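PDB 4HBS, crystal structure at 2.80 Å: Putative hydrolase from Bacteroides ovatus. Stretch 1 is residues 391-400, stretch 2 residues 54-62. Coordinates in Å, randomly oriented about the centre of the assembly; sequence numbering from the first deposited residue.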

ATOM      1  N   SER A 391       3.577  21.917   6.894  1.00 44.29           N
ATOM      2  CA  SER A 391       3.940  21.401   5.564  1.00 42.64           C
ATOM      3  C   SER A 391       4.320  19.948   5.594  1.00 47.44           C
ATOM      4  O   SER A 391       4.068  19.231   4.615  1.00 49.28           O
ATOM      5  CB  SER A 391       5.089  22.208   4.978  1.00 44.75           C
ATOM      6  OG  SER A 391       6.204  22.218   5.844  1.00 49.56           O
ATOM      7  N   ALA A 392       4.898  19.482   6.718  1.00 42.56           N
ATOM      8  CA  ALA A 392       5.281  18.082   6.866  1.00 41.35           C
ATOM      9  C   ALA A 392       4.101  17.092   6.689  1.00 45.93           C
ATOM     10  O   ALA A 392       4.321  15.963   6.237  1.00 45.98           O
ATOM     11  CB  ALA A 392       5.914  17.855   8.236  1.00 42.23           C
ATOM     12  N   ASP A 393       2.859  17.519   7.028  1.00 41.76           N
ATOM     13  CA  ASP A 393       1.705  16.630   7.132  1.00 40.52           C
ATOM     14  C   ASP A 393       0.730  16.528   5.917  1.00 42.19           C
ATOM     15  O   ASP A 393      -0.363  15.957   6.057  1.00 40.77           O
ATOM     16  CB  ASP A 393       0.963  16.997   8.407  1.00 42.42           C
ATOM     17  CG  ASP A 393       1.775  16.701   9.650  1.00 45.35           C
ATOM     18  OD1 ASP A 393       2.332  15.579   9.748  1.00 41.22           O
ATOM     19  OD2 ASP A 393       1.937  17.618  10.482  1.00 55.17           O
ATOM     20  N   PHE A 394       1.165  16.920   4.722  1.00 36.85           N
ATOM     21  CA  PHE A 394       0.352  16.676   3.534  1.00 35.18           C
ATOM     22  C   PHE A 394       0.663  15.288   3.040  1.00 41.63           C
ATOM     23  O   PHE A 394      -0.226  14.488   2.756  1.00 41.50           O
ATOM     24  CB  PHE A 394       0.665  17.694   2.424  1.00 36.01           C
ATOM     25  CG  PHE A 394       0.054  19.055   2.631  1.00 36.54           C
ATOM     26  CD1 PHE A 394      -1.326  19.226   2.610  1.00 38.81           C
ATOM     27  CD2 PHE A 394       0.855  20.177   2.771  1.00 37.91           C
ATOM     28  CE1 PHE A 394      -1.890  20.495   2.703  1.00 39.90           C
ATOM     29  CE2 PHE A 394       0.287  21.441   2.929  1.00 41.80           C
ATOM     30  CZ  PHE A 394      -1.083  21.593   2.892  1.00 39.85           C
ATOM     31  N   TYR A 395       1.963  15.009   2.941  1.00 39.73           N
ATOM     32  CA  TYR A 395       2.506  13.802   2.387  1.00 39.00           C
ATOM     33  C   TYR A 395       2.917  12.749   3.424  1.00 44.44           C
ATOM     34  O   TYR A 395       4.097  12.449   3.595  1.00 45.35           O
ATOM     35  CB  TYR A 395       3.694  14.208   1.550  1.00 40.54           C
ATOM     36  CG  TYR A 395       4.085  13.173   0.545  1.00 42.77           C
ATOM     37  CD1 TYR A 395       3.245  12.849  -0.512  1.00 43.86           C
ATOM     38  CD2 TYR A 395       5.316  12.538   0.620  1.00 44.30           C
ATOM     39  CE1 TYR A 395       3.600  11.895  -1.444  1.00 44.12           C
ATOM     40  CE2 TYR A 395       5.694  11.601  -0.322  1.00 45.48           C
ATOM     41  CZ  TYR A 395       4.838  11.293  -1.367  1.00 52.58           C
ATOM     42  OH  TYR A 395       5.200  10.406  -2.336  1.00 54.98           O
ATOM     43  N   ARG A 396       1.932  12.124   4.040  1.00 40.74           N
ATOM     44  CA  ARG A 396       2.155  11.041   4.992  1.00 40.42           C
ATOM     45  C   ARG A 396       0.865  10.269   5.164  1.00 45.37           C
ATOM     46  O   ARG A 396      -0.221  10.810   4.862  1.00 45.81           O
ATOM     47  CB  ARG A 396       2.712  11.535   6.348  1.00 38.94           C
ATOM     48  CG  ARG A 396       2.179  12.846   6.841  1.00 44.56           C
ATOM     49  CD  ARG A 396       0.837  12.700   7.504  1.00 45.82           C
ATOM     50  NE  ARG A 396       0.963  12.858   8.948  1.00 47.59           N
ATOM     51  CZ  ARG A 396       0.896  11.889   9.863  1.00 60.77           C
ATOM     52  NH1 ARG A 396       0.658  10.633   9.504  1.00 41.95           N
ATOM     53  NH2 ARG A 396       1.040  12.174  11.145  1.00 56.06           N
ATOM     54  N   PRO A 397       0.944   8.990   5.614  1.00 40.63           N
ATOM     55  CA  PRO A 397      -0.283   8.219   5.763  1.00 39.37           C
ATOM     56  C   PRO A 397      -1.099   8.630   6.963  1.00 40.55           C
ATOM     57  O   PRO A 397      -0.569   9.120   7.947  1.00 40.02           O
ATOM     58  CB  PRO A 397       0.212   6.779   5.896  1.00 41.58           C
ATOM     59  CG  PRO A 397       1.571   6.888   6.425  1.00 46.40           C
ATOM     60  CD  PRO A 397       2.129   8.196   6.002  1.00 41.93           C
ATOM     61  N   TYR A 398      -2.394   8.450   6.854  1.00 36.27           N
ATOM     62  CA  TYR A 398      -3.345   8.682   7.931  1.00 36.19           C
ATOM     63  C   TYR A 398      -4.067   7.360   8.092  1.00 40.48           C
ATOM     64  O   TYR A 398      -4.389   6.737   7.081  1.00 39.65           O
ATOM     65  CB  TYR A 398      -4.266   9.854   7.599  1.00 36.32           C
ATOM     66  CG  TYR A 398      -3.572  11.181   7.788  1.00 36.91           C
ATOM     67  CD1 TYR A 398      -3.279  11.663   9.063  1.00 38.89           C
ATOM     68  CD2 TYR A 398      -3.171  11.946   6.695  1.00 37.00           C
ATOM     69  CE1 TYR A 398      -2.658  12.898   9.249  1.00 37.85           C
ATOM     70  CE2 TYR A 398      -2.536  13.181   6.871  1.00 37.87           C
ATOM     71  CZ  TYR A 398      -2.306  13.661   8.152  1.00 45.37           C
ATOM     72  OH  TYR A 398      -1.676  14.862   8.351  1.00 48.23           O
ATOM     73  N   PHE A 399      -4.217   6.876   9.333  1.00 37.16           N
ATOM     74  CA  PHE A 399      -4.779   5.563   9.610  1.00 37.39           C
ATOM     75  C   PHE A 399      -6.223   5.610  10.144  1.00 41.48           C
ATOM     76  O   PHE A 399      -6.610   6.539  10.862  1.00 40.06           O
ATOM     77  CB  PHE A 399      -3.871   4.838  10.600  1.00 39.69           C
ATOM     78  CG  PHE A 399      -2.494   4.608  10.030  1.00 40.70           C
ATOM     79  CD1 PHE A 399      -1.531   5.615  10.066  1.00 42.49           C
ATOM     80  CD2 PHE A 399      -2.182   3.423   9.381  1.00 42.67           C
ATOM     81  CE1 PHE A 399      -0.261   5.406   9.545  1.00 42.34           C
ATOM     82  CE2 PHE A 399      -0.913   3.226   8.833  1.00 44.80           C
ATOM     83  CZ  PHE A 399       0.039   4.217   8.930  1.00 42.30           C
ATOM     84  N   TYR A 400      -7.014   4.585   9.767  1.00 39.24           N
ATOM     85  CA  TYR A 400      -8.410   4.414  10.186  1.00 39.94           C
ATOM     86  C   TYR A 400      -8.673   2.969  10.571  1.00 43.70           C
ATOM     87  O   TYR A 400      -8.023   2.082  10.048  1.00 43.37           O
ATOM     88  CB  TYR A 400      -9.390   4.806   9.048  1.00 40.71           C
ATOM     89  CG  TYR A 400      -9.173   6.204   8.531  1.00 41.81           C
ATOM     90  CD1 TYR A 400      -8.174   6.477   7.603  1.00 42.88           C
ATOM     91  CD2 TYR A 400      -9.936   7.267   9.000  1.00 42.64           C
ATOM     92  CE1 TYR A 400      -7.936   7.770   7.158  1.00 43.58           C
ATOM     93  CE2 TYR A 400      -9.688   8.573   8.581  1.00 42.97           C
ATOM     94  CZ  TYR A 400      -8.692   8.819   7.653  1.00 50.32           C
ATOM     95  OH  TYR A 400      -8.434  10.109   7.265  1.00 53.21           O
TER
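Stretch 2 54-62: GWNGGDGVF

Stretch 2 lies on stretch 1 as a buried, glycine-rich backbone packed closely on the loop at Tyr395 to Pro397, held by one weak hydrogen bond and a small set of apolar contacts. The segments are at least 336 residues apart in sequence where they touch, and together they bury 392 Å². Their closest CA atoms, those of Arg396 and Gly57, stand 4.5 Å apart.

Stretch 1 runs from a 3-10 segment at Ser391 and Ala392 through loop to strand at Phe399 and Tyr400. Stretch 2 carries strand at Trp55 and again at Val61 and Phe62; Gly57 and Gly58 are nearly fully extended, whereas Gly60 and Val61 have positive phi, which glycine tolerates easily. Tyr395 meets Gly57 to Asp59 and Phe399 meets Val61, but Pro397 touches both Trp55 and Val61, so no simple paired register runs between them.

Gly58 N donates to Tyr395 O at 2.8 Å, but the 125° angle at the hydrogen makes the bond weak. The same Tyr395 O is 3.0 Å from Gly57 CA; a CB on Gly57 would clash with that oxygen, so glycine suits so close an approach. At Gly58 a CB would point away from stretch 1 and clash with Trp55 NE1. Gly58 C lies over one face of the Tyr395 ring, and Tyr395 OH is 3.0 Å from Asp59 CB.

The remaining side-chain contacts are largely apolar. Pro397, a compact ring, places CD 3.6 Å from Trp55 CH2, at the edge of the indole, and CG 3.7 Å from Val61 CG2. Val61 directs its CA-to-CB bond toward stretch 1, with Val61 CG1 4.3 Å from Phe399 CZ. Arg396 CB lies 4.1 Å from Trp55 CH2, while its side-chain end leads away to a salt bridge within stretch 1, Arg396 NE to Asp393 OD1 at 3.1 Å.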

ATOM      1  N   GLY A  54      14.739  11.408  10.139  1.00 45.86           N
ATOM      2  CA  GLY A  54      14.676  10.220   9.294  1.00 45.44           C
ATOM      3  C   GLY A  54      13.382  10.220   8.518  1.00 47.34           C
ATOM      4  O   GLY A  54      12.956  11.292   8.077  1.00 47.08           O
ATOM      5  N   TRP A  55      12.720   9.044   8.353  1.00 42.19           N
ATOM      6  CA  TRP A  55      11.451   9.010   7.600  1.00 40.32           C
ATOM      7  C   TRP A  55      10.504   9.999   8.236  1.00 44.67           C
ATOM      8  O   TRP A  55      10.273   9.900   9.435  1.00 45.94           O
ATOM      9  CB  TRP A  55      10.817   7.606   7.585  1.00 38.29           C
ATOM     10  CG  TRP A  55       9.611   7.518   6.699  1.00 37.90           C
ATOM     11  CD1 TRP A  55       9.562   7.043   5.425  1.00 40.17           C
ATOM     12  CD2 TRP A  55       8.281   7.939   7.019  1.00 37.33           C
ATOM     13  NE1 TRP A  55       8.293   7.168   4.919  1.00 38.92           N
ATOM     14  CE2 TRP A  55       7.484   7.713   5.879  1.00 40.18           C
ATOM     15  CE3 TRP A  55       7.700   8.578   8.129  1.00 38.84           C
ATOM     16  CZ2 TRP A  55       6.137   8.066   5.834  1.00 38.58           C
ATOM     17  CZ3 TRP A  55       6.375   8.941   8.068  1.00 39.51           C
ATOM     18  CH2 TRP A  55       5.605   8.663   6.944  1.00 39.28           C
ATOM     19  N   ASN A  56       9.996  10.966   7.479  1.00 39.04           N
ATOM     20  CA  ASN A  56       9.070  11.943   8.032  1.00 38.41           C
ATOM     21  C   ASN A  56       7.900  12.283   7.051  1.00 41.24           C
ATOM     22  O   ASN A  56       7.217  13.282   7.240  1.00 40.29           O
ATOM     23  CB  ASN A  56       9.855  13.197   8.455  1.00 37.25           C
ATOM     24  CG  ASN A  56      10.547  13.923   7.330  1.00 51.56           C
ATOM     25  OD1 ASN A  56       9.926  14.280   6.329  1.00 39.07           O
ATOM     26  ND2 ASN A  56      11.828  14.248   7.501  1.00 43.42           N
ATOM     27  N   GLY A  57       7.648  11.410   6.080  1.00 38.16           N
ATOM     28  CA  GLY A  57       6.612  11.597   5.067  1.00 37.15           C
ATOM     29  C   GLY A  57       6.806  10.642   3.906  1.00 40.33           C
ATOM     30  O   GLY A  57       7.940  10.366   3.521  1.00 38.67           O
ATOM     31  N   GLY A  58       5.712  10.116   3.370  1.00 38.17           N
ATOM     32  CA  GLY A  58       5.793   9.107   2.329  1.00 38.02           C
ATOM     33  C   GLY A  58       4.498   8.645   1.708  1.00 43.21           C
ATOM     34  O   GLY A  58       3.408   9.092   2.054  1.00 44.30           O
ATOM     35  N   ASP A  59       4.658   7.705   0.803  1.00 40.26           N
ATOM     36  CA  ASP A  59       3.699   7.158  -0.152  1.00 39.94           C
ATOM     37  C   ASP A  59       3.767   5.640  -0.110  1.00 43.54           C
ATOM     38  O   ASP A  59       4.734   5.091   0.425  1.00 42.22           O
ATOM     39  CB  ASP A  59       4.216   7.667  -1.490  1.00 42.47           C
ATOM     40  CG  ASP A  59       3.332   7.692  -2.691  1.00 61.32           C
ATOM     41  OD1 ASP A  59       2.501   8.600  -2.772  1.00 61.57           O
ATOM     42  OD2 ASP A  59       3.655   6.971  -3.687  1.00 71.13           O
ATOM     43  N   GLY A  60       2.789   4.972  -0.712  1.00 40.68           N
ATOM     44  CA  GLY A  60       2.710   3.515  -0.697  1.00 40.43           C
ATOM     45  C   GLY A  60       2.158   3.067   0.637  1.00 43.74           C
ATOM     46  O   GLY A  60       0.959   3.202   0.881  1.00 43.32           O
ATOM     47  N   VAL A  61       3.046   2.632   1.549  1.00 40.29           N
ATOM     48  CA  VAL A  61       2.684   2.223   2.913  1.00 40.50           C
ATOM     49  C   VAL A  61       1.937   0.893   2.808  1.00 45.11           C
ATOM     50  O   VAL A  61       0.709   0.858   2.757  1.00 44.21           O
ATOM     51  CB  VAL A  61       1.884   3.332   3.694  1.00 43.42           C
ATOM     52  CG1 VAL A  61       1.729   2.972   5.161  1.00 42.84           C
ATOM     53  CG2 VAL A  61       2.566   4.699   3.563  1.00 42.93           C
ATOM     54  N   PHE A  62       2.713  -0.191   2.690  1.00 43.07           N
ATOM     55  CA  PHE A  62       2.222  -1.567   2.556  1.00 43.15           C
ATOM     56  C   PHE A  62       2.792  -2.417   3.666  1.00 46.13           C
ATOM     57  O   PHE A  62       4.008  -2.478   3.793  1.00 45.70           O
ATOM     58  CB  PHE A  62       2.665  -2.162   1.218  1.00 45.27           C
ATOM     59  CG  PHE A  62       2.171  -1.500  -0.042  1.00 47.27           C
ATOM     60  CD1 PHE A  62       2.756  -0.326  -0.505  1.00 50.39           C
ATOM     61  CD2 PHE A  62       1.277  -2.153  -0.878  1.00 50.88           C
ATOM     62  CE1 PHE A  62       2.342   0.254  -1.704  1.00 51.27           C
ATOM     63  CE2 PHE A  62       0.883  -1.585  -2.089  1.00 54.02           C
ATOM     64  CZ  PHE A  62       1.404  -0.374  -2.485  1.00 51.32           C
TER